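Local coordinates for protein toluene, o-xylene monooxygenase oxygenase subunit (Pseudomonas stutzeri, PDB 2INC) that probably serves as a largely helical subunit of the oxygenase component that hydroxylates toluene and o-xylene, within the ferritin-like methane/phenol/alkene hydroxylase family, at residues R116-L124 with E182-W192; F56-D64 with K271-W281. All blocks are in the same frame, centred on the assembly; numbering follows the deposited sequence.

Contact 1: R116-L124 with E182-W192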
loop_
_atom_site.group_PDB
_atom_site.type_symbol
_atom_site.label_atom_id
_atom_site.label_comp_id
_atom_site.label_asym_id
_atom_site.label_seq_id
_atom_site.Cartn_x
_atom_site.Cartn_y
_atom_site.Cartn_z
ATOM N N ARG B 116 10.812 31.064 -30.794
ATOM C CA ARG B 116 12.155 31.597 -30.630
ATOM C C ARG B 116 12.654 31.482 -29.230
ATOM O O ARG B 116 13.824 31.114 -29.026
ATOM C CB ARG B 116 12.194 33.089 -31.010
ATOM C CG ARG B 116 13.607 33.689 -31.015
ATOM C CD ARG B 116 13.645 34.997 -31.779
ATOM N NE ARG B 116 15.037 35.472 -31.761
ATOM C CZ ARG B 116 15.418 36.734 -31.765
ATOM N NH1 ARG B 116 14.504 37.723 -31.797
ATOM N NH2 ARG B 116 16.726 37.002 -31.743
ATOM N N PHE B 117 11.786 31.855 -28.274
ATOM C CA PHE B 117 12.188 31.995 -26.881
ATOM C C PHE B 117 11.744 30.904 -25.930
ATOM O O PHE B 117 12.281 30.835 -24.806
ATOM C CB PHE B 117 11.645 33.298 -26.321
ATOM C CG PHE B 117 12.244 34.517 -26.966
ATOM C CD1 PHE B 117 13.510 34.957 -26.593
ATOM C CD2 PHE B 117 11.565 35.188 -27.994
ATOM C CE1 PHE B 117 14.078 36.097 -27.199
ATOM C CE2 PHE B 117 12.126 36.325 -28.606
ATOM C CZ PHE B 117 13.392 36.790 -28.180
ATOM N N TYR B 118 10.769 30.094 -26.344
ATOM C CA TYR B 118 10.293 29.014 -25.453
ATOM C C TYR B 118 10.738 27.607 -25.828
ATOM O O TYR B 118 11.466 26.956 -25.079
ATOM C CB TYR B 118 8.755 29.127 -25.270
ATOM C CG TYR B 118 8.206 27.952 -24.469
ATOM C CD1 TYR B 118 7.411 26.982 -25.069
ATOM C CD2 TYR B 118 8.525 27.815 -23.136
ATOM C CE1 TYR B 118 6.925 25.893 -24.350
ATOM C CE2 TYR B 118 8.055 26.715 -22.403
ATOM C CZ TYR B 118 7.252 25.782 -23.020
ATOM O OH TYR B 118 6.772 24.713 -22.289
ATOM N N THR B 119 10.353 27.120 -26.998
ATOM C CA THR B 119 10.636 25.745 -27.289
ATOM C C THR B 119 12.134 25.337 -27.345
ATOM O O THR B 119 12.452 24.172 -26.989
ATOM C CB THR B 119 9.826 25.233 -28.462
ATOM O OG1 THR B 119 10.158 26.001 -29.582
ATOM C CG2 THR B 119 8.302 25.415 -28.158
ATOM N N PRO B 120 13.054 26.244 -27.775
ATOM C CA PRO B 120 14.467 25.842 -27.736
ATOM C C PRO B 120 15.017 25.593 -26.362
ATOM O O PRO B 120 16.093 25.023 -26.235
ATOM C CB PRO B 120 15.220 27.016 -28.374
ATOM C CG PRO B 120 14.206 27.714 -29.192
ATOM C CD PRO B 120 12.900 27.551 -28.464
ATOM N N ALA B 121 14.289 25.988 -25.332
ATOM C CA ALA B 121 14.704 25.696 -23.974
ATOM C C ALA B 121 14.817 24.174 -23.689
ATOM O O ALA B 121 15.400 23.810 -22.674
ATOM C CB ALA B 121 13.775 26.361 -22.976
ATOM N N ARG B 122 14.342 23.289 -24.586
ATOM C CA ARG B 122 14.560 21.863 -24.348
ATOM C C ARG B 122 16.084 21.576 -24.278
ATOM O O ARG B 122 16.532 20.720 -23.498
ATOM C CB ARG B 122 13.819 20.976 -25.359
ATOM C CG ARG B 122 14.488 20.799 -26.731
ATOM C CD ARG B 122 13.797 19.655 -27.465
ATOM N NE ARG B 122 14.362 19.511 -28.823
ATOM C CZ ARG B 122 13.827 20.068 -29.884
ATOM N NH1 ARG B 122 12.688 20.749 -29.747
ATOM N NH2 ARG B 122 14.383 19.898 -31.076
ATOM N N TYR B 123 16.874 22.306 -25.071
ATOM C CA TYR B 123 18.344 22.151 -25.027
ATOM C C TYR B 123 18.885 22.686 -23.702
ATOM O O TYR B 123 19.670 22.036 -22.996
ATOM C CB TYR B 123 19.009 22.795 -26.279
ATOM C CG TYR B 123 18.593 22.023 -27.514
ATOM C CD1 TYR B 123 19.246 20.846 -27.848
ATOM C CD2 TYR B 123 17.521 22.431 -28.315
ATOM C CE1 TYR B 123 18.859 20.092 -28.928
ATOM C CE2 TYR B 123 17.111 21.617 -29.433
ATOM C CZ TYR B 123 17.792 20.485 -29.709
ATOM O OH TYR B 123 17.442 19.629 -30.770
ATOM N N LEU B 124 18.477 23.860 -23.327
ATOM C CA LEU B 124 19.048 24.435 -22.144
ATOM C C LEU B 124 18.681 23.583 -20.897
ATOM O O LEU B 124 19.532 23.343 -20.063
ATOM C CB LEU B 124 18.566 25.867 -21.990
ATOM C CG LEU B 124 19.093 26.566 -20.740
ATOM C CD1 LEU B 124 20.649 26.414 -20.537
ATOM C CD2 LEU B 124 18.784 28.065 -20.907
ATOM N N GLU B 182 14.258 23.888 -33.341
ATOM C CA GLU B 182 14.821 24.416 -32.084
ATOM C C GLU B 182 16.336 24.258 -32.072
ATOM O O GLU B 182 17.038 25.065 -31.488
ATOM C CB GLU B 182 14.248 23.687 -30.863
ATOM C CG GLU B 182 12.852 24.160 -30.504
ATOM C CD GLU B 182 11.752 23.603 -31.419
ATOM O OE1 GLU B 182 10.668 24.244 -31.469
ATOM O OE2 GLU B 182 11.954 22.538 -32.039
ATOM N N ARG B 183 16.844 23.187 -32.658
ATOM C CA ARG B 183 18.318 23.008 -32.577
ATOM C C ARG B 183 19.057 24.183 -33.281
ATOM O O ARG B 183 20.075 24.676 -32.831
ATOM C CB ARG B 183 18.730 21.677 -33.203
ATOM C CG ARG B 183 20.257 21.424 -33.083
ATOM C CD ARG B 183 20.596 20.065 -33.570
ATOM N NE ARG B 183 22.043 19.789 -33.546
ATOM C CZ ARG B 183 22.561 18.564 -33.670
ATOM N NH1 ARG B 183 21.781 17.516 -33.815
ATOM N NH2 ARG B 183 23.870 18.392 -33.612
ATOM N N ASP B 184 18.540 24.592 -34.416
ATOM C CA ASP B 184 19.147 25.679 -35.165
ATOM C C ASP B 184 18.976 27.007 -34.426
ATOM O O ASP B 184 19.841 27.870 -34.440
ATOM C CB ASP B 184 18.469 25.710 -36.487
ATOM C CG ASP B 184 18.966 24.612 -37.382
ATOM O OD1 ASP B 184 20.156 24.208 -37.229
ATOM O OD2 ASP B 184 18.203 24.176 -38.246
ATOM N N VAL B 185 17.852 27.183 -33.778
ATOM C CA VAL B 185 17.698 28.381 -32.939
ATOM C C VAL B 185 18.732 28.360 -31.793
ATOM O O VAL B 185 19.490 29.302 -31.628
ATOM C CB VAL B 185 16.270 28.491 -32.371
ATOM C CG1 VAL B 185 16.114 29.744 -31.529
ATOM C CG2 VAL B 185 15.272 28.581 -33.485
ATOM N N TRP B 186 18.750 27.284 -30.992
ATOM C CA TRP B 186 19.716 27.153 -29.883
ATOM C C TRP B 186 21.171 27.362 -30.380
ATOM O O TRP B 186 21.961 28.045 -29.728
ATOM C CB TRP B 186 19.546 25.760 -29.246
ATOM C CG TRP B 186 20.563 25.310 -28.276
ATOM C CD1 TRP B 186 21.443 24.261 -28.444
ATOM C CD2 TRP B 186 20.813 25.830 -26.959
ATOM N NE1 TRP B 186 22.198 24.105 -27.334
ATOM C CE2 TRP B 186 21.839 25.043 -26.396
ATOM C CE3 TRP B 186 20.299 26.912 -26.227
ATOM C CZ2 TRP B 186 22.353 25.270 -25.124
ATOM C CZ3 TRP B 186 20.816 27.141 -24.935
ATOM C CH2 TRP B 186 21.832 26.330 -24.407
ATOM N N GLU B 187 21.511 26.751 -31.522
ATOM C CA GLU B 187 22.895 26.870 -32.032
ATOM C C GLU B 187 23.267 28.181 -32.710
ATOM O O GLU B 187 24.449 28.539 -32.662
ATOM C CB GLU B 187 23.172 25.720 -32.998
ATOM C CG GLU B 187 23.285 24.406 -32.251
ATOM C CD GLU B 187 23.514 23.241 -33.187
ATOM O OE1 GLU B 187 23.680 23.492 -34.369
ATOM O OE2 GLU B 187 23.500 22.072 -32.764
ATOM N N ASN B 188 22.290 28.904 -33.302
ATOM C CA ASN B 188 22.564 30.076 -34.143
ATOM C C ASN B 188 21.935 31.418 -33.792
ATOM O O ASN B 188 22.352 32.445 -34.326
ATOM C CB ASN B 188 22.279 29.750 -35.630
ATOM C CG ASN B 188 22.984 28.513 -36.087
ATOM O OD1 ASN B 188 24.206 28.527 -36.254
ATOM N ND2 ASN B 188 22.254 27.428 -36.254
ATOM N N ASP B 189 20.928 31.450 -32.908
ATOM C CA ASP B 189 20.234 32.697 -32.669
ATOM C C ASP B 189 21.008 33.486 -31.639
ATOM O O ASP B 189 21.266 32.951 -30.559
ATOM C CB ASP B 189 18.792 32.398 -32.132
ATOM C CG ASP B 189 17.926 33.642 -32.007
ATOM O OD1 ASP B 189 16.735 33.569 -32.394
ATOM O OD2 ASP B 189 18.376 34.684 -31.478
ATOM N N PRO B 190 21.318 34.771 -31.926
ATOM C CA PRO B 190 22.070 35.574 -30.972
ATOM C C PRO B 190 21.431 35.532 -29.601
ATOM O O PRO B 190 22.191 35.623 -28.607
ATOM C CB PRO B 190 21.943 37.015 -31.495
ATOM C CG PRO B 190 21.531 36.857 -32.971
ATOM C CD PRO B 190 20.973 35.518 -33.161
ATOM N N ALA B 191 20.078 35.429 -29.527
ATOM C CA ALA B 191 19.397 35.510 -28.211
ATOM C C ALA B 191 19.836 34.381 -27.300
ATOM O O ALA B 191 19.800 34.545 -26.063
ATOM C CB ALA B 191 17.881 35.474 -28.339
ATOM N N TRP B 192 20.260 33.264 -27.888
ATOM C CA TRP B 192 20.633 32.081 -27.063
ATOM C C TRP B 192 22.133 31.864 -26.896
ATOM O O TRP B 192 22.552 30.962 -26.151
ATOM C CB TRP B 192 20.101 30.819 -27.710
ATOM C CG TRP B 192 18.626 30.686 -27.554
ATOM C CD1 TRP B 192 17.700 30.958 -28.510
ATOM C CD2 TRP B 192 17.900 30.228 -26.394
ATOM N NE1 TRP B 192 16.425 30.713 -28.028
ATOM C CE2 TRP B 192 16.519 30.280 -26.726
ATOM C CE3 TRP B 192 18.274 29.794 -25.107
ATOM C CZ2 TRP B 192 15.506 29.888 -25.833
ATOM C CZ3 TRP B 192 17.246 29.413 -24.199
ATOM C CH2 TRP B 192 15.881 29.457 -24.581
#
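Tyr123 CB sits over one face of the Trp186 indole, 3.4 Å from the centroid of the five-membered ring and almost on the normal, a CH-pi contact; the phenol plane, within 14° of parallel, is slid aside with little overlap. Leu124 N lies over the same face. At the edge of Trp192, NE1 gives an in-plane hydrogen bond of 2.8 Å to Arg116 O, and CZ3 meets Leu124 CD2. Pro120 CB packs against Trp192 CZ2 at 3.8 Å and Pro120 CG against Val185 CG1 at 3.6 Å.

The guanidinium of Arg116 lies nearly coplanar with the Asp189 carboxylate, gripping it side-on through syn lone pairs: NE to OD1 at 2.6 Å, NH2 to OD2 at 2.9 Å. Asp189 OD2 also accepts from Ala191 N, the N-cap bond of the next helix. The bend of Glu182 at chi2 (77°) brings OE1 to Thr119 OG1 at 2.6 Å, while OE2 takes Arg122 NH1 from above its plane; Arg122 NE holds the backbone of another protein chain.

The type I turn Tyr118-Ala121, joining helix 108-117 to helix 121-138, sits against helices 182-188 and 190-202, with helix 142-172 behind Thr119 and helix 208-237 beside Leu124 and Trp192.

Contact 2: F56-D64 with K271-W281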
loop_
_atom_site.group_PDB
_atom_site.type_symbol
_atom_site.label_atom_id
_atom_site.label_comp_id
_atom_site.label_asym_id
_atom_site.label_seq_id
_atom_site.Cartn_x
_atom_site.Cartn_y
_atom_site.Cartn_z
ATOM N N PHE B 56 38.655 15.198 -4.195
ATOM C CA PHE B 56 39.529 15.354 -3.022
ATOM C C PHE B 56 40.338 16.642 -3.013
ATOM O O PHE B 56 40.436 17.282 -1.958
ATOM C CB PHE B 56 40.423 14.116 -2.778
ATOM C CG PHE B 56 39.628 12.872 -2.542
ATOM C CD1 PHE B 56 38.659 12.854 -1.553
ATOM C CD2 PHE B 56 39.796 11.744 -3.325
ATOM C CE1 PHE B 56 37.868 11.719 -1.331
ATOM C CE2 PHE B 56 38.992 10.581 -3.126
ATOM C CZ PHE B 56 38.049 10.563 -2.110
ATOM N N ASP B 57 40.838 17.054 -4.171
ATOM C CA ASP B 57 41.701 18.257 -4.217
ATOM C C ASP B 57 40.992 19.591 -4.420
ATOM O O ASP B 57 41.662 20.624 -4.667
ATOM C CB ASP B 57 42.752 18.101 -5.270
ATOM C CG ASP B 57 43.763 17.046 -4.909
ATOM O OD1 ASP B 57 43.776 16.573 -3.726
ATOM O OD2 ASP B 57 44.517 16.657 -5.823
ATOM N N SER B 58 39.661 19.599 -4.317
ATOM C CA SER B 58 38.919 20.831 -4.540
ATOM C C SER B 58 39.354 21.832 -3.472
ATOM O O SER B 58 39.517 21.453 -2.311
ATOM C CB SER B 58 37.416 20.602 -4.436
ATOM O OG SER B 58 36.713 21.814 -4.643
ATOM N N PRO B 59 39.555 23.108 -3.868
ATOM C CA PRO B 59 39.812 24.156 -2.855
ATOM C C PRO B 59 38.659 24.441 -1.908
ATOM O O PRO B 59 38.865 25.100 -0.875
ATOM C CB PRO B 59 40.111 25.406 -3.698
ATOM C CG PRO B 59 39.564 25.106 -5.058
ATOM C CD PRO B 59 39.622 23.622 -5.245
ATOM N N LEU B 60 37.440 24.009 -2.258
ATOM C CA LEU B 60 36.315 24.106 -1.318
ATOM C C LEU B 60 36.403 22.986 -0.274
ATOM O O LEU B 60 36.172 21.818 -0.581
ATOM C CB LEU B 60 34.989 24.021 -2.076
ATOM C CG LEU B 60 33.739 24.359 -1.267
ATOM C CD1 LEU B 60 33.703 25.872 -0.967
ATOM C CD2 LEU B 60 32.470 23.966 -2.076
ATOM N N LYS B 61 36.692 23.340 0.974
ATOM C CA LYS B 61 37.113 22.344 1.949
ATOM C C LYS B 61 36.210 22.251 3.152
ATOM O O LYS B 61 35.648 23.238 3.565
ATOM C CB LYS B 61 38.560 22.605 2.389
ATOM C CG LYS B 61 39.574 22.218 1.339
ATOM C CD LYS B 61 40.925 22.738 1.739
ATOM C CE LYS B 61 41.791 22.929 0.526
ATOM N NZ LYS B 61 43.108 23.460 0.955
ATOM N N HIS B 62 36.058 21.037 3.694
ATOM C CA HIS B 62 35.373 20.830 4.971
ATOM C C HIS B 62 35.877 19.521 5.561
ATOM O O HIS B 62 36.231 18.614 4.812
ATOM C CB HIS B 62 33.867 20.779 4.775
ATOM C CG HIS B 62 33.083 21.075 6.006
ATOM N ND1 HIS B 62 32.941 20.168 7.032
ATOM C CD2 HIS B 62 32.402 22.176 6.385
ATOM C CE1 HIS B 62 32.190 20.690 7.985
ATOM N NE2 HIS B 62 31.848 21.908 7.616
ATOM N N ASP B 63 35.942 19.389 6.875
ATOM C CA ASP B 63 36.468 18.118 7.409
ATOM C C ASP B 63 35.391 17.067 7.523
ATOM O O ASP B 63 35.703 15.924 7.782
ATOM C CB ASP B 63 37.084 18.236 8.811
ATOM C CG ASP B 63 38.181 19.264 8.914
ATOM O OD1 ASP B 63 38.425 19.729 10.068
ATOM O OD2 ASP B 63 38.818 19.604 7.896
ATOM N N ASP B 64 34.120 17.459 7.419
ATOM C CA ASP B 64 33.017 16.482 7.512
ATOM C C ASP B 64 31.862 16.805 6.581
ATOM O O ASP B 64 30.812 17.221 7.030
ATOM C CB ASP B 64 32.491 16.425 8.933
ATOM C CG ASP B 64 31.603 15.208 9.177
ATOM O OD1 ASP B 64 31.610 14.229 8.353
ATOM O OD2 ASP B 64 30.912 15.215 10.214
ATOM N N LYS B 271 34.032 27.102 7.516
ATOM C CA LYS B 271 35.472 26.981 7.409
ATOM C C LYS B 271 36.096 28.251 6.826
ATOM O O LYS B 271 35.609 28.776 5.838
ATOM C CB LYS B 271 35.815 25.785 6.531
ATOM C CG LYS B 271 37.294 25.618 6.342
ATOM C CD LYS B 271 37.663 24.175 6.087
ATOM C CE LYS B 271 39.179 23.996 6.165
ATOM N NZ LYS B 271 39.875 24.925 5.220
ATOM N N GLU B 272 37.170 28.749 7.444
ATOM C CA GLU B 272 37.868 29.944 6.950
ATOM C C GLU B 272 38.340 29.692 5.547
ATOM O O GLU B 272 38.769 28.573 5.241
ATOM C CB GLU B 272 39.108 30.240 7.801
ATOM C CG GLU B 272 38.950 31.398 8.767
ATOM C CD GLU B 272 39.949 31.323 9.927
ATOM O OE1 GLU B 272 41.114 30.895 9.706
ATOM O OE2 GLU B 272 39.562 31.672 11.068
ATOM N N GLY B 273 38.244 30.707 4.689
ATOM C CA GLY B 273 38.805 30.619 3.339
ATOM C C GLY B 273 37.810 30.190 2.267
ATOM O O GLY B 273 38.013 30.446 1.073
ATOM N N ASN B 274 36.738 29.522 2.686
ATOM C CA ASN B 274 35.704 29.061 1.732
ATOM C C ASN B 274 34.894 30.167 1.050
ATOM O O ASN B 274 34.589 30.053 -0.137
ATOM C CB ASN B 274 34.777 28.004 2.355
ATOM C CG ASN B 274 35.409 26.593 2.348
ATOM O OD1 ASN B 274 36.398 26.350 1.690
ATOM N ND2 ASN B 274 34.826 25.694 3.088
ATOM N N ARG B 275 34.527 31.214 1.786
ATOM C CA ARG B 275 33.842 32.358 1.169
ATOM C C ARG B 275 34.671 32.916 0.016
ATOM O O ARG B 275 34.160 33.144 -1.075
ATOM C CB ARG B 275 33.530 33.435 2.207
ATOM C CG ARG B 275 32.707 34.615 1.683
ATOM C CD ARG B 275 32.673 35.790 2.700
ATOM N NE ARG B 275 32.390 35.289 4.052
ATOM C CZ ARG B 275 31.196 35.292 4.640
ATOM N NH1 ARG B 275 30.131 35.825 4.016
ATOM N NH2 ARG B 275 31.071 34.764 5.873
ATOM N N GLU B 276 35.963 33.098 0.235
ATOM C CA GLU B 276 36.816 33.661 -0.797
ATOM C C GLU B 276 36.906 32.697 -1.985
ATOM O O GLU B 276 36.988 33.119 -3.142
ATOM C CB GLU B 276 38.218 34.001 -0.245
ATOM C CG GLU B 276 38.252 35.017 0.976
ATOM C CD GLU B 276 37.598 34.502 2.302
ATOM O OE1 GLU B 276 37.880 33.363 2.773
ATOM O OE2 GLU B 276 36.790 35.271 2.892
ATOM N N VAL B 277 36.901 31.391 -1.698
ATOM C CA VAL B 277 37.010 30.393 -2.765
ATOM C C VAL B 277 35.712 30.496 -3.617
ATOM O O VAL B 277 35.774 30.524 -4.845
ATOM C CB VAL B 277 37.199 28.957 -2.191
ATOM C CG1 VAL B 277 36.766 27.908 -3.245
ATOM C CG2 VAL B 277 38.659 28.692 -1.836
ATOM N N LEU B 278 34.570 30.611 -2.934
ATOM C CA LEU B 278 33.271 30.699 -3.607
ATOM C C LEU B 278 33.120 32.032 -4.345
ATOM O O LEU B 278 32.635 32.066 -5.487
ATOM C CB LEU B 278 32.133 30.493 -2.625
ATOM C CG LEU B 278 31.969 29.054 -2.118
ATOM C CD1 LEU B 278 31.115 29.068 -0.913
ATOM C CD2 LEU B 278 31.378 28.067 -3.153
ATOM N N GLN B 279 33.582 33.133 -3.729
ATOM C CA GLN B 279 33.488 34.444 -4.392
ATOM C C GLN B 279 34.354 34.555 -5.608
ATOM O O GLN B 279 33.987 35.234 -6.565
ATOM C CB GLN B 279 33.794 35.552 -3.413
ATOM C CG GLN B 279 32.735 35.662 -2.401
ATOM C CD GLN B 279 33.079 36.705 -1.362
ATOM O OE1 GLN B 279 34.226 36.835 -0.936
ATOM N NE2 GLN B 279 32.080 37.437 -0.934
ATOM N N LYS B 280 35.482 33.868 -5.605
ATOM C CA LYS B 280 36.359 33.861 -6.767
ATOM C C LYS B 280 35.757 33.095 -7.920
ATOM O O LYS B 280 35.940 33.452 -9.096
ATOM C CB LYS B 280 37.702 33.240 -6.422
ATOM C CG LYS B 280 38.763 33.368 -7.530
ATOM C CD LYS B 280 40.141 32.611 -7.258
ATOM C CE LYS B 280 40.646 32.700 -5.791
ATOM N NZ LYS B 280 40.230 33.971 -5.076
ATOM N N TRP B 281 35.085 31.997 -7.613
ATOM C CA TRP B 281 34.416 31.227 -8.692
ATOM C C TRP B 281 33.211 31.991 -9.238
ATOM O O TRP B 281 33.015 32.060 -10.456
ATOM C CB TRP B 281 33.979 29.849 -8.171
ATOM C CG TRP B 281 35.068 28.833 -8.103
ATOM C CD1 TRP B 281 36.179 28.735 -8.910
ATOM C CD2 TRP B 281 35.105 27.706 -7.232
ATOM N NE1 TRP B 281 36.930 27.629 -8.551
ATOM C CE2 TRP B 281 36.277 26.968 -7.541
ATOM C CE3 TRP B 281 34.257 27.239 -6.215
ATOM C CZ2 TRP B 281 36.627 25.802 -6.858
ATOM C CZ3 TRP B 281 34.621 26.074 -5.529
ATOM C CH2 TRP B 281 35.798 25.384 -5.856
#
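Lys61 is held at both backbone polar groups by one side chain, the amide of Asn274, which imitates the pairing that a neighbouring strand would offer. The setting is the first turns of helix 274-299, with Gly273 at the N-cap position after a type II turn, in a ferritin-like helical protein; the partner is an irregular loop. Asn274 ND2 gives a hydrogen bond of 2.6 Å to Lys61 O, lying in the carbonyl plane of its acceptor, and Asn274 OD1 receives a nearly straight one of 3.1 Å from Lys61 N, which approaches tilted from the amide's carbonyl plane. Since ND2 also bonds Ala268 O, three hydrogen bonds fix the rotation of the amide. A leucine here would probably leave the N-H and C=O of Lys61, and the carbonyl of Ala268, without these mates.

Asn274, Val277, Leu278 and Trp281 form one stripe of the helix. Leu60 meets it with CG anti to its backbone N (chi1 -169°) and chi2 at 71°, a shape that lowers CD1 onto the helix, 3.8 Å from Leu278 CG and against Asn274 CG, the Leu60 and Asn274 side chains crossing at about a right angle, while Leu60 CB stays 4.0 Å from Trp281 CZ3, at the ring edge. Val277 splits its two methyls: CG2 meets Pro59 CB and CG1 faces Leu60. Pro59 CG reaches Trp281 CZ2 at 3.5 Å. Ser58 OG, which bonds Asp207, lies in plane at the edge of the same indole.

At the far end the chain of Lys271 runs past the loop backbone, its CD 3.4 Å from Lys61 O; a final bend (chi4 -56°) then turns NZ to within 3.9 Å of Lys61 CB.

How the contacts relate
Both contacts set a turn or loop against helical segments: in contact 1 a short helix and the start of the next, in contact 2 the start of one long helix. Contact 1 is buried, among several helices and beside another protein chain; contact 2 is partly buried and meets no other chain of the assembly. The chemistry differs too: contact 1 combines aromatic faces with a buried Glu182-Arg122 salt bridge and a partly exposed Arg116-Asp189 one, whereas contact 2 uses a neutral amide beside a small apolar stripe, its lysines at the margin. Their centres are 35 Å apart. Helix 208-237 borders both, and helix 274-299, which begins in contact 2, sends Tyr296 to Phe117 and Trp192.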